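Local coordinates for protein packaging enzyme P4 (Pseudomonas phage phi6, PDB 4BLO) that hydrolyses nucleoside triphosphates as a hexameric RecA-type packaging ATPase, and probably uses that energy to drive viral RNA into the phage procapsid, at residues D18-S23 against V40-I45; K71-F76 against L167-I172; Y98-L103 against I216-T221; R141-I146 against L180-A185. One frame throughout, in Å; residues are numbered along the deposited sequence.

Interaction 1 of 4, residues D18-S23 against V40-I45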
loop_
_atom_site.group_PDB
_atom_site.type_symbol
_atom_site.label_atom_id
_atom_site.label_comp_id
_atom_site.label_asym_id
_atom_site.label_seq_id
_atom_site.Cartn_x
_atom_site.Cartn_y
_atom_site.Cartn_z
ATOM N N ASP L 18 12.121 -32.149 -29.030
ATOM C CA ASP L 18 10.727 -32.422 -29.352
ATOM C C ASP L 18 9.831 -31.953 -28.235
ATOM O O ASP L 18 8.887 -31.220 -28.520
ATOM C CB ASP L 18 10.509 -33.908 -29.642
ATOM C CG ASP L 18 11.096 -34.302 -30.972
ATOM O OD1 ASP L 18 10.513 -33.923 -32.009
ATOM O OD2 ASP L 18 12.134 -35.003 -30.978
ATOM N N LEU L 19 10.161 -32.314 -26.965
ATOM C CA LEU L 19 9.388 -31.917 -25.787
ATOM C C LEU L 19 9.198 -30.405 -25.738
ATOM O O LEU L 19 8.095 -29.935 -25.449
ATOM C CB LEU L 19 10.061 -32.390 -24.489
ATOM C CG LEU L 19 9.992 -33.883 -24.145
ATOM C CD1 LEU L 19 11.096 -34.259 -23.183
ATOM C CD2 LEU L 19 8.629 -34.269 -23.555
ATOM N N LEU L 20 10.267 -29.657 -26.056
ATOM C CA LEU L 20 10.279 -28.198 -26.057
ATOM C C LEU L 20 9.402 -27.611 -27.179
ATOM O O LEU L 20 8.644 -26.668 -26.924
ATOM C CB LEU L 20 11.725 -27.672 -26.159
ATOM C CG LEU L 20 12.604 -27.838 -24.912
ATOM C CD1 LEU L 20 14.059 -27.791 -25.266
ATOM C CD2 LEU L 20 12.296 -26.785 -23.859
ATOM N N ASP L 21 9.478 -28.186 -28.397
ATOM C CA ASP L 21 8.715 -27.733 -29.565
ATOM C C ASP L 21 7.242 -28.128 -29.499
ATOM O O ASP L 21 6.393 -27.393 -30.004
ATOM C CB ASP L 21 9.334 -28.302 -30.856
ATOM C CG ASP L 21 10.714 -27.769 -31.201
ATOM O OD1 ASP L 21 11.290 -27.021 -30.379
ATOM O OD2 ASP L 21 11.224 -28.114 -32.287
ATOM N N ALA L 22 6.952 -29.298 -28.905
ATOM C CA ALA L 22 5.613 -29.874 -28.792
ATOM C C ALA L 22 4.641 -28.983 -28.026
ATOM O O ALA L 22 3.494 -28.835 -28.449
ATOM C CB ALA L 22 5.687 -31.237 -28.119
ATOM N N SER L 23 5.088 -28.404 -26.904
ATOM C CA SER L 23 4.222 -27.587 -26.066
ATOM C C SER L 23 4.733 -26.138 -25.894
ATOM O O SER L 23 5.824 -25.922 -25.331
ATOM C CB SER L 23 4.043 -28.241 -24.695
ATOM O OG SER L 23 5.279 -28.387 -24.012
ATOM N N VAL L 40 16.109 -20.855 -27.223
ATOM C CA VAL L 40 17.252 -20.522 -26.366
ATOM C C VAL L 40 17.725 -21.781 -25.597
ATOM O O VAL L 40 18.932 -22.041 -25.572
ATOM C CB VAL L 40 16.901 -19.336 -25.413
ATOM C CG1 VAL L 40 18.089 -18.927 -24.549
ATOM C CG2 VAL L 40 16.393 -18.134 -26.201
ATOM N N ILE L 41 16.776 -22.573 -25.023
ATOM C CA ILE L 41 17.066 -23.803 -24.261
ATOM C C ILE L 41 17.712 -24.832 -25.204
ATOM O O ILE L 41 18.731 -25.437 -24.841
ATOM C CB ILE L 41 15.814 -24.368 -23.526
ATOM C CG1 ILE L 41 15.158 -23.298 -22.613
ATOM C CG2 ILE L 41 16.171 -25.604 -22.707
ATOM C CD1 ILE L 41 13.679 -23.366 -22.542
ATOM N N LYS L 42 17.148 -24.987 -26.428
ATOM C CA LYS L 42 17.677 -25.899 -27.454
ATOM C C LYS L 42 19.117 -25.513 -27.829
ATOM O O LYS L 42 19.994 -26.376 -27.875
ATOM C CB LYS L 42 16.790 -25.905 -28.713
ATOM C CG LYS L 42 15.399 -26.508 -28.530
ATOM C CD LYS L 42 14.723 -26.860 -29.865
ATOM C CE LYS L 42 14.280 -25.656 -30.669
ATOM N NZ LYS L 42 13.633 -26.060 -31.942
ATOM N N THR L 43 19.349 -24.201 -28.046
ATOM C CA THR L 43 20.644 -23.615 -28.395
ATOM C C THR L 43 21.664 -23.902 -27.287
ATOM O O THR L 43 22.813 -24.237 -27.588
ATOM C CB THR L 43 20.490 -22.105 -28.667
ATOM O OG1 THR L 43 19.377 -21.892 -29.545
ATOM C CG2 THR L 43 21.744 -21.496 -29.281
ATOM N N TYR L 44 21.226 -23.802 -26.012
ATOM C CA TYR L 44 22.058 -24.086 -24.840
ATOM C C TYR L 44 22.473 -25.559 -24.835
ATOM O O TYR L 44 23.657 -25.831 -24.673
ATOM C CB TYR L 44 21.324 -23.718 -23.539
ATOM C CG TYR L 44 22.101 -24.036 -22.278
ATOM C CD1 TYR L 44 23.154 -23.224 -21.860
ATOM C CD2 TYR L 44 21.747 -25.113 -21.470
ATOM C CE1 TYR L 44 23.873 -23.512 -20.700
ATOM C CE2 TYR L 44 22.453 -25.407 -20.300
ATOM C CZ TYR L 44 23.519 -24.605 -19.920
ATOM O OH TYR L 44 24.217 -24.881 -18.765
ATOM N N ILE L 45 21.511 -26.496 -25.051
ATOM C CA ILE L 45 21.761 -27.946 -25.086
ATOM C C ILE L 45 22.842 -28.256 -26.144
ATOM O O ILE L 45 23.830 -28.921 -25.816
ATOM C CB ILE L 45 20.452 -28.765 -25.315
ATOM C CG1 ILE L 45 19.509 -28.648 -24.096
ATOM C CG2 ILE L 45 20.758 -30.246 -25.628
ATOM C CD1 ILE L 45 18.038 -28.943 -24.375
#
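L20 reaches from helix 7-22 against I41, K42 and I45 of helix 38-54, while D21 beside it pairs with K42 nearer the solvent. The two methyls of L20 divide the work. CD2 meets I41 CD1 at 3.9 Å, whereas CD1 comes to 3.8 Å from K42 CG and 4.0 Å from I41 CG2, with I45 CD1 a looser neighbour. L20 and K42 run past each other in opposite directions, so the aliphatic stem of the lysine, rather than its charged end, packs on the leucine. Farther out the K42 chain bends at chi3 (-71°), swinging CE away from an extended path, and the lysine comes to lie at about a right angle to D21. NZ forms the salt bridge there, 3.0 Å from D21 OD1 on its syn lone pair, that is, the side of the other oxygen; the second bond, to OD2, is weak. The contact thus grades from a buried apolar floor to an ion pair at the more solvent-exposed margin. The short helical segments are antiparallel (171°), their axes 10.5 Å apart. Helix 38-54 also packs back on helix 7-22 through I45 on V13 and K42 on A17, and the O of L20 takes a hydrogen bond from T38 OG1. Helix 167-179 packs against this antiparallel helix pair, with L20 resting on I175 and V40 on I172.

Interaction 2 of 4, residues K71-F76 against L167-I172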
loop_
_atom_site.group_PDB
_atom_site.type_symbol
_atom_site.label_atom_id
_atom_site.label_comp_id
_atom_site.label_asym_id
_atom_site.label_seq_id
_atom_site.Cartn_x
_atom_site.Cartn_y
_atom_site.Cartn_z
ATOM N N LYS L 71 25.033 -15.865 -26.633
ATOM C CA LYS L 71 25.231 -14.419 -26.845
ATOM C C LYS L 71 24.194 -13.609 -26.047
ATOM O O LYS L 71 24.527 -12.557 -25.490
ATOM C CB LYS L 71 25.200 -14.048 -28.334
ATOM C CG LYS L 71 26.586 -14.091 -28.983
ATOM C CD LYS L 71 26.738 -13.032 -30.073
ATOM C CE LYS L 71 28.122 -13.015 -30.681
ATOM N NZ LYS L 71 28.258 -11.978 -31.742
ATOM N N ASP L 72 22.958 -14.137 -25.962
ATOM C CA ASP L 72 21.870 -13.578 -25.165
ATOM C C ASP L 72 21.219 -14.690 -24.327
ATOM O O ASP L 72 20.889 -15.762 -24.843
ATOM C CB ASP L 72 20.841 -12.831 -26.029
ATOM C CG ASP L 72 19.745 -12.125 -25.235
ATOM O OD1 ASP L 72 20.076 -11.456 -24.239
ATOM O OD2 ASP L 72 18.556 -12.217 -25.639
ATOM N N THR L 73 21.065 -14.416 -23.026
ATOM C CA THR L 73 20.542 -15.307 -21.990
ATOM C C THR L 73 19.011 -15.138 -21.731
ATOM O O THR L 73 18.479 -15.792 -20.842
ATOM C CB THR L 73 21.331 -15.058 -20.679
ATOM O OG1 THR L 73 21.304 -13.660 -20.381
ATOM C CG2 THR L 73 22.787 -15.527 -20.749
ATOM N N ALA L 74 18.314 -14.300 -22.515
ATOM C CA ALA L 74 16.876 -14.056 -22.345
ATOM C C ALA L 74 16.019 -15.274 -22.733
ATOM O O ALA L 74 16.250 -15.867 -23.782
ATOM C CB ALA L 74 16.458 -12.844 -23.154
ATOM N N ILE L 75 15.066 -15.667 -21.857
ATOM C CA ILE L 75 14.137 -16.779 -22.073
ATOM C C ILE L 75 12.715 -16.203 -22.235
ATOM O O ILE L 75 11.903 -16.756 -22.977
ATOM C CB ILE L 75 14.243 -17.846 -20.927
ATOM C CG1 ILE L 75 14.142 -19.285 -21.463
ATOM C CG2 ILE L 75 13.280 -17.599 -19.743
ATOM C CD1 ILE L 75 14.273 -20.406 -20.381
ATOM N N PHE L 76 12.424 -15.081 -21.549
ATOM C CA PHE L 76 11.117 -14.434 -21.582
ATOM C C PHE L 76 11.069 -13.397 -22.701
ATOM O O PHE L 76 11.973 -12.563 -22.815
ATOM C CB PHE L 76 10.786 -13.811 -20.220
ATOM C CG PHE L 76 10.653 -14.808 -19.096
ATOM C CD1 PHE L 76 9.624 -15.746 -19.091
ATOM C CD2 PHE L 76 11.532 -14.790 -18.024
ATOM C CE1 PHE L 76 9.503 -16.665 -18.045
ATOM C CE2 PHE L 76 11.418 -15.711 -16.980
ATOM C CZ PHE L 76 10.403 -16.639 -16.994
ATOM N N LEU L 167 16.941 -15.099 -13.551
ATOM C CA LEU L 167 15.915 -16.152 -13.496
ATOM C C LEU L 167 15.894 -16.920 -14.828
ATOM O O LEU L 167 15.706 -18.138 -14.832
ATOM C CB LEU L 167 14.524 -15.561 -13.177
ATOM C CG LEU L 167 13.321 -16.537 -13.226
ATOM C CD1 LEU L 167 13.420 -17.624 -12.165
ATOM C CD2 LEU L 167 12.009 -15.799 -13.120
ATOM N N ASP L 168 16.118 -16.193 -15.952
ATOM C CA ASP L 168 16.205 -16.746 -17.306
ATOM C C ASP L 168 17.288 -17.830 -17.348
ATOM O O ASP L 168 17.015 -18.941 -17.819
ATOM C CB ASP L 168 16.510 -15.640 -18.334
ATOM C CG ASP L 168 15.434 -14.601 -18.558
ATOM O OD1 ASP L 168 14.369 -14.714 -17.946
ATOM O OD2 ASP L 168 15.679 -13.656 -19.318
ATOM N N GLU L 169 18.497 -17.511 -16.812
ATOM C CA GLU L 169 19.634 -18.421 -16.722
ATOM C C GLU L 169 19.283 -19.667 -15.899
ATOM O O GLU L 169 19.628 -20.774 -16.318
ATOM C CB GLU L 169 20.857 -17.716 -16.112
ATOM C CG GLU L 169 21.552 -16.735 -17.045
ATOM C CD GLU L 169 22.536 -15.776 -16.411
ATOM O OE1 GLU L 169 22.733 -15.851 -15.177
ATOM O OE2 GLU L 169 23.090 -14.922 -17.143
ATOM N N MET L 170 18.570 -19.504 -14.759
ATOM C CA MET L 170 18.180 -20.629 -13.905
ATOM C C MET L 170 17.335 -21.639 -14.671
ATOM O O MET L 170 17.645 -22.831 -14.651
ATOM C CB MET L 170 17.421 -20.158 -12.662
ATOM C CG MET L 170 17.349 -21.225 -11.595
ATOM S SD MET L 170 15.870 -21.078 -10.583
ATOM C CE MET L 170 14.619 -21.723 -11.715
ATOM N N LEU L 171 16.291 -21.158 -15.363
ATOM C CA LEU L 171 15.386 -21.994 -16.144
ATOM C C LEU L 171 16.108 -22.654 -17.321
ATOM O O LEU L 171 15.847 -23.825 -17.583
ATOM C CB LEU L 171 14.174 -21.186 -16.625
ATOM C CG LEU L 171 13.238 -20.657 -15.519
ATOM C CD1 LEU L 171 12.315 -19.605 -16.058
ATOM C CD2 LEU L 171 12.440 -21.780 -14.878
ATOM N N ILE L 172 17.047 -21.940 -17.980
ATOM C CA ILE L 172 17.832 -22.472 -19.098
ATOM C C ILE L 172 18.605 -23.722 -18.644
ATOM O O ILE L 172 18.497 -24.768 -19.287
ATOM C CB ILE L 172 18.787 -21.392 -19.683
ATOM C CG1 ILE L 172 18.021 -20.394 -20.552
ATOM C CG2 ILE L 172 19.918 -22.019 -20.497
ATOM C CD1 ILE L 172 18.779 -19.128 -20.845
#
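D168 carries its CG anti to the carbonyl carbon (chi1 -67°), beside its backbone N and on the loop side; its OD2 lies by A74 CA and I75 N. F76 has a like first torsion (chi1 -64°), CG beside its backbone N; the ring then reaches L167 and L171. The backbone N of I75 gives D168 OD2 a weak hydrogen bond of 3.3 Å, the sole hydrogen bond between the loop 71-76 and the helix segment 167-172. I75 lies alongside D168 and I172, pointing the opposite way to both, and its CD1 touches both L171 CB and I172 CG1, 3.8 Å from each. L171 lies across it at about a right angle. The F76 ring touches L171 CD1 with CZ (3.7 Å) and L167 CD2 with CE2 (3.9 Å), both obliquely; I75 CG2 lies over the centre of one ring face, 3.7 Å above its plane. At the other end T73 leans CG2 on the E169 side chain, whose OE1 is hydrogen-bonded to S165 N, and the carbonyl O of T73 faces I172 CD1. F76 and L167 also touch L93 and I97 of a neighbouring subunit, placing this edge of the contact beside a hexamer interface. Helix 167-179 connects strands 161-163 and 184-187 in a beta-alpha-beta crossover of the RecA-like P-loop core, and the loop here drapes over the start of that crossover helix.

Interaction 3 of 4, residues Y98-L103 against I216-T221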
loop_
_atom_site.group_PDB
_atom_site.type_symbol
_atom_site.label_atom_id
_atom_site.label_comp_id
_atom_site.label_asym_id
_atom_site.label_seq_id
_atom_site.Cartn_x
_atom_site.Cartn_y
_atom_site.Cartn_z
ATOM N N TYR L 98 -2.588 -17.179 -16.085
ATOM C CA TYR L 98 -1.932 -18.306 -16.734
ATOM C C TYR L 98 -1.260 -19.225 -15.723
ATOM O O TYR L 98 -0.530 -18.766 -14.839
ATOM C CB TYR L 98 -0.901 -17.846 -17.784
ATOM C CG TYR L 98 -0.238 -18.984 -18.532
ATOM C CD1 TYR L 98 0.853 -19.660 -17.992
ATOM C CD2 TYR L 98 -0.695 -19.385 -19.783
ATOM C CE1 TYR L 98 1.444 -20.737 -18.656
ATOM C CE2 TYR L 98 -0.090 -20.437 -20.473
ATOM C CZ TYR L 98 0.972 -21.119 -19.900
ATOM O OH TYR L 98 1.577 -22.164 -20.562
ATOM N N SER L 99 -1.474 -20.529 -15.901
ATOM C CA SER L 99 -0.815 -21.587 -15.158
ATOM C C SER L 99 -0.293 -22.583 -16.159
ATOM O O SER L 99 -0.971 -22.853 -17.161
ATOM C CB SER L 99 -1.744 -22.237 -14.144
ATOM O OG SER L 99 -1.776 -21.392 -13.012
ATOM N N VAL L 100 0.926 -23.088 -15.951
ATOM C CA VAL L 100 1.449 -23.999 -16.945
ATOM C C VAL L 100 0.604 -25.307 -16.879
ATOM O O VAL L 100 0.270 -25.782 -15.780
ATOM C CB VAL L 100 2.999 -24.188 -16.915
ATOM C CG1 VAL L 100 3.711 -22.903 -16.500
ATOM C CG2 VAL L 100 3.435 -25.351 -16.048
ATOM N N PRO L 101 0.131 -25.787 -18.061
ATOM C CA PRO L 101 -0.741 -26.978 -18.084
ATOM C C PRO L 101 -0.055 -28.254 -17.615
ATOM O O PRO L 101 1.159 -28.399 -17.738
ATOM C CB PRO L 101 -1.136 -27.099 -19.557
ATOM C CG PRO L 101 -0.832 -25.769 -20.169
ATOM C CD PRO L 101 0.371 -25.284 -19.429
ATOM N N GLY L 102 -0.854 -29.161 -17.072
ATOM C CA GLY L 102 -0.410 -30.467 -16.604
ATOM C C GLY L 102 -0.213 -31.441 -17.745
ATOM O O GLY L 102 -0.566 -31.144 -18.893
ATOM N N LEU L 103 0.364 -32.616 -17.426
ATOM C CA LEU L 103 0.664 -33.677 -18.379
ATOM C C LEU L 103 -0.453 -34.708 -18.425
ATOM O O LEU L 103 -0.788 -35.313 -17.400
ATOM C CB LEU L 103 1.983 -34.366 -17.994
ATOM C CG LEU L 103 3.208 -34.159 -18.865
ATOM C CD1 LEU L 103 4.261 -35.161 -18.492
ATOM C CD2 LEU L 103 2.899 -34.308 -20.346
ATOM N N ILE L 216 6.405 -23.879 -11.850
ATOM C CA ILE L 216 7.788 -24.321 -12.046
ATOM C C ILE L 216 7.811 -25.874 -12.050
ATOM O O ILE L 216 8.416 -26.466 -12.942
ATOM C CB ILE L 216 8.743 -23.695 -10.997
ATOM C CG1 ILE L 216 9.010 -22.212 -11.311
ATOM C CG2 ILE L 216 10.039 -24.468 -10.892
ATOM C CD1 ILE L 216 9.492 -21.375 -10.143
ATOM N N SER L 217 7.096 -26.516 -11.099
ATOM C CA SER L 217 7.026 -27.974 -10.996
ATOM C C SER L 217 6.469 -28.593 -12.275
ATOM O O SER L 217 7.077 -29.517 -12.810
ATOM C CB SER L 217 6.186 -28.392 -9.793
ATOM O OG SER L 217 6.276 -29.786 -9.549
ATOM N N ASN L 218 5.350 -28.051 -12.793
ATOM C CA ASN L 218 4.701 -28.561 -14.010
ATOM C C ASN L 218 5.581 -28.328 -15.257
ATOM O O ASN L 218 5.606 -29.176 -16.152
ATOM C CB ASN L 218 3.310 -27.964 -14.186
ATOM C CG ASN L 218 2.303 -28.358 -13.124
ATOM O OD1 ASN L 218 1.336 -27.630 -12.858
ATOM N ND2 ASN L 218 2.482 -29.521 -12.504
ATOM N N LEU L 219 6.346 -27.223 -15.269
ATOM C CA LEU L 219 7.299 -26.897 -16.329
ATOM C C LEU L 219 8.362 -28.012 -16.407
ATOM O O LEU L 219 8.701 -28.469 -17.496
ATOM C CB LEU L 219 7.935 -25.528 -16.014
ATOM C CG LEU L 219 8.153 -24.511 -17.141
ATOM C CD1 LEU L 219 6.904 -24.267 -17.958
ATOM C CD2 LEU L 219 8.635 -23.199 -16.582
ATOM N N PHE L 220 8.818 -28.510 -15.245
ATOM C CA PHE L 220 9.790 -29.604 -15.169
ATOM C C PHE L 220 9.130 -30.951 -15.457
ATOM O O PHE L 220 9.785 -31.815 -16.041
ATOM C CB PHE L 220 10.494 -29.634 -13.809
ATOM C CG PHE L 220 11.339 -28.417 -13.504
ATOM C CD1 PHE L 220 11.995 -27.730 -14.518
ATOM C CD2 PHE L 220 11.515 -27.985 -12.196
ATOM C CE1 PHE L 220 12.784 -26.612 -14.234
ATOM C CE2 PHE L 220 12.316 -26.874 -11.911
ATOM C CZ PHE L 220 12.946 -26.194 -12.930
ATOM N N THR L 221 7.843 -31.134 -15.069
ATOM C CA THR L 221 7.100 -32.380 -15.317
ATOM C C THR L 221 6.916 -32.581 -16.826
ATOM O O THR L 221 7.080 -33.694 -17.321
ATOM C CB THR L 221 5.749 -32.373 -14.583
ATOM O OG1 THR L 221 5.960 -32.036 -13.206
ATOM C CG2 THR L 221 5.010 -33.705 -14.694
#
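V100 presses its branched side chain onto helix 208-222 at N218 and L219. Starting at CB, the first neighbour is L219 CD1, 4.0 Å away. From there the two branches part. CG1, anti to the carbonyl carbon, stays with the same leucine methyl, at 3.8 Å from L219 CD1. CG2 instead turns to the helix itself, lying against N218 CB and 3.5 Å from the backbone N of L219, so one valine straddles a side-chain tip and a piece of main chain. V100 and L219 stand at about a right angle to each other, the leucine methyl coming across the valine. Helix 208-222 is followed, after a short turn, by strand 226-231, a parallel strand in the central sheet of the RecA-like ATPase core; F220 and I216 rest their side chains on V227 and M229 of that strand. I216 and F220 thus face the sheet, while V100 meets N218 and L219, and the loop 98-103 runs over the helix without forming any hydrogen bond to segment 216-221. Three residues on from V100 the loop touches down again: L103 CD1 lies 3.4 Å from the backbone O of T221 and 4.1 Å from T221 CG2. The hydroxyl of T221 is engaged elsewhere, with S119 O. A further subunit packs nearby, its A152 on N218, its V151 on S217 and its P191 on S99, so that this loop and helix also contribute to a subunit boundary of the hexamer.

Interaction 4 of 4, residues R141-I146 against L180-A185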
loop_
_atom_site.group_PDB
_atom_site.type_symbol
_atom_site.label_atom_id
_atom_site.label_comp_id
_atom_site.label_asym_id
_atom_site.label_seq_id
_atom_site.Cartn_x
_atom_site.Cartn_y
_atom_site.Cartn_z
ATOM N N ARG L 141 23.724 -34.979 -3.057
ATOM C CA ARG L 141 24.793 -35.162 -4.100
ATOM C C ARG L 141 24.269 -34.846 -5.533
ATOM O O ARG L 141 24.188 -35.783 -6.339
ATOM C CB ARG L 141 25.277 -36.653 -4.054
ATOM C CG ARG L 141 25.599 -37.247 -2.678
ATOM C CD ARG L 141 27.004 -36.950 -2.170
ATOM N NE ARG L 141 28.075 -37.675 -2.860
ATOM C CZ ARG L 141 28.706 -37.246 -3.954
ATOM N NH1 ARG L 141 28.333 -36.118 -4.548
ATOM N NH2 ARG L 141 29.703 -37.952 -4.470
ATOM N N PRO L 142 23.910 -33.590 -5.886
ATOM C CA PRO L 142 23.414 -33.315 -7.258
ATOM C C PRO L 142 24.486 -33.354 -8.345
ATOM O O PRO L 142 25.645 -33.104 -8.046
ATOM C CB PRO L 142 22.832 -31.926 -7.155
ATOM C CG PRO L 142 23.179 -31.467 -5.778
ATOM C CD PRO L 142 23.961 -32.380 -5.046
ATOM N N ASP L 143 24.083 -33.654 -9.600
ATOM C CA ASP L 143 25.006 -33.702 -10.734
ATOM C C ASP L 143 25.453 -32.285 -11.120
ATOM O O ASP L 143 26.633 -32.067 -11.378
ATOM C CB ASP L 143 24.401 -34.423 -11.960
ATOM C CG ASP L 143 23.877 -35.827 -11.717
ATOM O OD1 ASP L 143 24.306 -36.466 -10.734
ATOM O OD2 ASP L 143 23.039 -36.291 -12.519
ATOM N N VAL L 144 24.505 -31.341 -11.164
ATOM C CA VAL L 144 24.744 -29.935 -11.493
ATOM C C VAL L 144 24.232 -29.077 -10.318
ATOM O O VAL L 144 23.077 -29.208 -9.920
ATOM C CB VAL L 144 24.079 -29.559 -12.857
ATOM C CG1 VAL L 144 24.248 -28.076 -13.168
ATOM C CG2 VAL L 144 24.642 -30.406 -14.003
ATOM N N LEU L 145 25.089 -28.220 -9.767
ATOM C CA LEU L 145 24.729 -27.337 -8.663
ATOM C C LEU L 145 24.694 -25.883 -9.136
ATOM O O LEU L 145 25.747 -25.276 -9.350
ATOM C CB LEU L 145 25.688 -27.513 -7.456
ATOM C CG LEU L 145 25.579 -26.498 -6.289
ATOM C CD1 LEU L 145 24.302 -26.676 -5.478
ATOM C CD2 LEU L 145 26.790 -26.580 -5.395
ATOM N N ILE L 146 23.469 -25.337 -9.312
ATOM C CA ILE L 146 23.259 -23.948 -9.708
ATOM C C ILE L 146 23.365 -23.117 -8.457
ATOM O O ILE L 146 22.662 -23.379 -7.473
ATOM C CB ILE L 146 21.919 -23.714 -10.456
ATOM C CG1 ILE L 146 21.835 -24.538 -11.766
ATOM C CG2 ILE L 146 21.661 -22.197 -10.696
ATOM C CD1 ILE L 146 20.460 -24.587 -12.337
ATOM N N LEU L 180 17.805 -33.654 -20.288
ATOM C CA LEU L 180 18.821 -34.613 -20.729
ATOM C C LEU L 180 19.027 -35.744 -19.711
ATOM O O LEU L 180 19.656 -36.747 -20.048
ATOM C CB LEU L 180 20.171 -33.919 -21.002
ATOM C CG LEU L 180 20.207 -32.858 -22.100
ATOM C CD1 LEU L 180 21.521 -32.103 -22.065
ATOM C CD2 LEU L 180 19.964 -33.462 -23.488
ATOM N N GLY L 181 18.512 -35.579 -18.492
ATOM C CA GLY L 181 18.607 -36.595 -17.451
ATOM C C GLY L 181 19.458 -36.240 -16.254
ATOM O O GLY L 181 19.502 -37.017 -15.295
ATOM N N PHE L 182 20.113 -35.061 -16.280
ATOM C CA PHE L 182 20.951 -34.598 -15.181
ATOM C C PHE L 182 20.146 -34.263 -13.954
ATOM O O PHE L 182 19.028 -33.767 -14.073
ATOM C CB PHE L 182 21.770 -33.357 -15.584
ATOM C CG PHE L 182 22.893 -33.638 -16.542
ATOM C CD1 PHE L 182 24.093 -34.173 -16.091
ATOM C CD2 PHE L 182 22.752 -33.373 -17.894
ATOM C CE1 PHE L 182 25.135 -34.447 -16.983
ATOM C CE2 PHE L 182 23.787 -33.639 -18.783
ATOM C CZ PHE L 182 24.975 -34.176 -18.323
ATOM N N ASN L 183 20.730 -34.503 -12.779
ATOM C CA ASN L 183 20.141 -34.169 -11.491
ATOM C C ASN L 183 20.579 -32.764 -11.143
ATOM O O ASN L 183 21.696 -32.549 -10.646
ATOM C CB ASN L 183 20.551 -35.179 -10.429
ATOM C CG ASN L 183 19.969 -36.555 -10.628
ATOM O OD1 ASN L 183 20.571 -37.556 -10.241
ATOM N ND2 ASN L 183 18.776 -36.640 -11.193
ATOM N N VAL L 184 19.710 -31.795 -11.478
ATOM C CA VAL L 184 19.945 -30.363 -11.314
ATOM C C VAL L 184 19.395 -29.887 -9.974
ATOM O O VAL L 184 18.297 -30.284 -9.573
ATOM C CB VAL L 184 19.345 -29.558 -12.501
ATOM C CG1 VAL L 184 19.643 -28.074 -12.377
ATOM C CG2 VAL L 184 19.864 -30.072 -13.837
ATOM N N ALA L 185 20.171 -29.019 -9.288
ATOM C CA ALA L 185 19.793 -28.404 -8.020
ATOM C C ALA L 185 20.054 -26.916 -8.045
ATOM O O ALA L 185 21.017 -26.480 -8.675
ATOM C CB ALA L 185 20.557 -29.041 -6.885
#
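V144 and L145 pair with V184 and A185 in a parallel ladder, and there the contact is tight. A185 N donates to V144 O (3.0 Å), and I146 N to A185 O (2.8 Å), so A185 uses both its N-H and its C=O on strand 144-147, the usual parallel pattern. On one face of the sheet V144 and V184 lie side by side, and beyond them I146 CD1 touches V184 CG1 at 3.6 Å; helix 167-179 covers this buried face, with C174 against both V184 and I146. On the other face A185 CB meets P142 CB at 3.7 Å, both residues in contact with L136 of helix 132-140. Strands 144-147 and 184-187 are neighbours in the central sheet of the RecA-like core, with helices packed on both faces. Helix 132-140 follows the P-loop, whose K132 and S133 line the ADP pocket. The entry to the ladder is the more solvent-accessible end, D143 and N183 being partly exposed. N183 O receives a bond from V144 N at 3.1 Å, with the donor tilted 33° from the carbonyl plane, and a second, weak one from D143 N. D143 answers with its side chain: OD2 accepts N183 N (2.9 Å) from above the carboxylate plane, 49° out of it. The carboxylate and the N183 amide planes are 31° apart. Just before this, G181 closes helix 167-179 in a Schellman motif, and F182 turns the edge of its ring to D143 CB while stacking on H9 with its ring.

How the interactions relate
Helix 167-179 ties the set together: interaction 2 uses its start, residues from I172 onward pack against interaction 1, and it leads into strand 184-187 of interaction 4. Interactions 1 and 2 touch directly, V40, I41 and Y44 meeting A74, I75 and I172, with centres about 13 Å apart. I45 and L180 link interaction 1 to interaction 4, its centre about 18 Å away. Along the chain interaction 1 closes before the others open, interactions 2 and 3 alternate, and interaction 4 is nested within interaction 3. Interactions 3 and 4 lie on opposite sides of the chain's centre, their centres about 20 Å apart. The amino-terminal helices and loops are thus wrapped onto helices flanking the ATPase sheet.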